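Local structure of aspartate-semialdehyde dehydrogenase (Vibrio cholerae, 2R00) at residues A[254-258]-A[304-308]. The protein catalyses the NADPH-dependent reductive dephosphorylation of L-aspartyl-4-phosphate to L-aspartate-semialdehyde, an early step in the biosynthesis of lysine, threonine and methionine. Coordinates in Å, arbitrary orientation, origin at the centre of the assembly. Numbering follows the deposited sequence.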
loop_
_atom_site.group_PDB
_atom_site.type_symbol
_atom_site.label_atom_id
_atom_site.label_comp_id
_atom_site.label_asym_id
_atom_site.label_seq_id
_atom_site.Cartn_x
_atom_site.Cartn_y
_atom_site.Cartn_z
ATOM N N ALA A 254 -1.891 15.238 19.202
ATOM C CA ALA A 254 -2.252 16.626 18.902
ATOM C C ALA A 254 -2.247 16.835 17.391
ATOM O O ALA A 254 -1.472 16.177 16.683
ATOM C CB ALA A 254 -1.283 17.586 19.565
ATOM N N PRO A 255 -3.096 17.760 16.886
ATOM C CA PRO A 255 -3.137 18.011 15.444
ATOM C C PRO A 255 -1.806 18.551 14.960
ATOM O O PRO A 255 -1.138 19.280 15.692
ATOM C CB PRO A 255 -4.208 19.103 15.295
ATOM C CG PRO A 255 -4.966 19.111 16.570
ATOM C CD PRO A 255 -4.042 18.619 17.624
ATOM N N ILE A 256 -1.422 18.181 13.742
ATOM C CA ILE A 256 -0.216 18.720 13.108
ATOM C C ILE A 256 -0.384 18.791 11.590
ATOM O O ILE A 256 -0.854 17.839 10.962
ATOM C CB ILE A 256 1.066 17.929 13.504
ATOM C CG1 ILE A 256 2.316 18.688 13.049
ATOM C CG2 ILE A 256 1.027 16.484 12.963
ATOM C CD1 ILE A 256 3.609 18.115 13.591
ATOM N N ASP A 257 -0.000 19.924 11.008
ATOM C CA ASP A 257 -0.200 20.154 9.584
ATOM C C ASP A 257 0.856 19.420 8.777
ATOM O O ASP A 257 2.021 19.365 9.182
ATOM C CB ASP A 257 -0.165 21.653 9.262
ATOM C CG ASP A 257 -0.943 21.999 8.002
ATOM O OD1 ASP A 257 -0.508 21.609 6.891
ATOM O OD2 ASP A 257 -1.996 22.668 8.126
ATOM N N ALA A 258 0.440 18.859 7.641
ATOM C CA ALA A 258 1.344 18.182 6.717
ATOM C C ALA A 258 2.570 19.040 6.393
ATOM O O ALA A 258 3.685 18.530 6.304
ATOM C CB ALA A 258 0.616 17.812 5.449
ATOM N N HIS A 304 -6.586 16.605 10.983
ATOM C CA HIS A 304 -5.167 16.939 11.064
ATOM C C HIS A 304 -4.400 16.240 12.192
ATOM O O HIS A 304 -3.175 16.379 12.289
ATOM C CB HIS A 304 -4.976 18.459 11.113
ATOM C CG HIS A 304 -5.113 19.118 9.774
ATOM N ND1 HIS A 304 -4.287 20.139 9.359
ATOM C CD2 HIS A 304 -5.967 18.884 8.748
ATOM C CE1 HIS A 304 -4.631 20.512 8.137
ATOM N NE2 HIS A 304 -5.648 19.769 7.744
ATOM N N SER A 305 -5.112 15.484 13.025
ATOM C CA SER A 305 -4.445 14.519 13.903
ATOM C C SER A 305 -4.257 13.162 13.188
ATOM O O SER A 305 -3.866 12.156 13.797
ATOM C CB SER A 305 -5.137 14.409 15.274
ATOM O OG SER A 305 -6.405 13.783 15.192
ATOM N N GLY A 306 -4.533 13.153 11.882
ATOM C CA GLY A 306 -4.177 12.041 11.018
ATOM C C GLY A 306 -3.136 12.479 10.006
ATOM O O GLY A 306 -3.351 13.436 9.251
ATOM N N ILE A 307 -2.000 11.788 10.001
ATOM C CA ILE A 307 -0.909 12.080 9.065
ATOM C C ILE A 307 -0.550 10.822 8.266
ATOM O O ILE A 307 -0.498 9.710 8.816
ATOM C CB ILE A 307 0.329 12.702 9.799
ATOM C CG1 ILE A 307 0.223 14.229 9.828
ATOM C CG2 ILE A 307 1.658 12.318 9.136
ATOM C CD1 ILE A 307 0.693 14.911 8.508
ATOM N N ASN A 308 -0.328 11.020 6.967
ATOM C CA ASN A 308 -0.006 9.956 6.026
ATOM C C ASN A 308 1.325 10.246 5.342
ATOM O O ASN A 308 1.619 11.391 5.016
ATOM C CB ASN A 308 -1.091 9.848 4.949
ATOM C CG ASN A 308 -2.446 9.513 5.522
ATOM O OD1 ASN A 308 -2.743 8.349 5.795
ATOM N ND2 ASN A 308 -3.279 10.532 5.708
#
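At His304, where the chain turns a corner ahead of strand 306-313, the carbonyl O accepts a hydrogen bond from Ile256 N (2.9 Å, N-H...O angle 174°, nearly linear). His304 O also lies 3.6 Å from Pro255 CA, a CA-H...O contact with 131° at the hydrogen. The His304 side chain points toward 254-258, and its CE1 comes within 3.4 Å of Asp257 OD2, which approaches the ring edge near its plane. Asp257 is the N-cap of helix 258-267, its OD1 accepting a hydrogen bond from Glu259 N. The shortest CA-CA distance, 4.0 Å, is between Ser305 and Pro255. In the dimerisation domain this contact sits at the start of an inner strand of the mixed sheet: 306-313 runs antiparallel between 244-252 and 292-300, and 254-258 leads from 244-252 into helix 258-267. Gly306 makes no contact with 254-258, but its O and Ile256 O both accept hydrogen bonds from Asn299 ND2. Ile307 then points toward the loop, with CG1 3.9 Å from Ile256 CG2 and CD1 3.8 Å from Ala258 CA; both isoleucines also touch Val261 of the helix. By Asn308 the segments have diverged: its CB is 8.2 Å from Ala258 CB, and it packs on Asn153 of the second subunit.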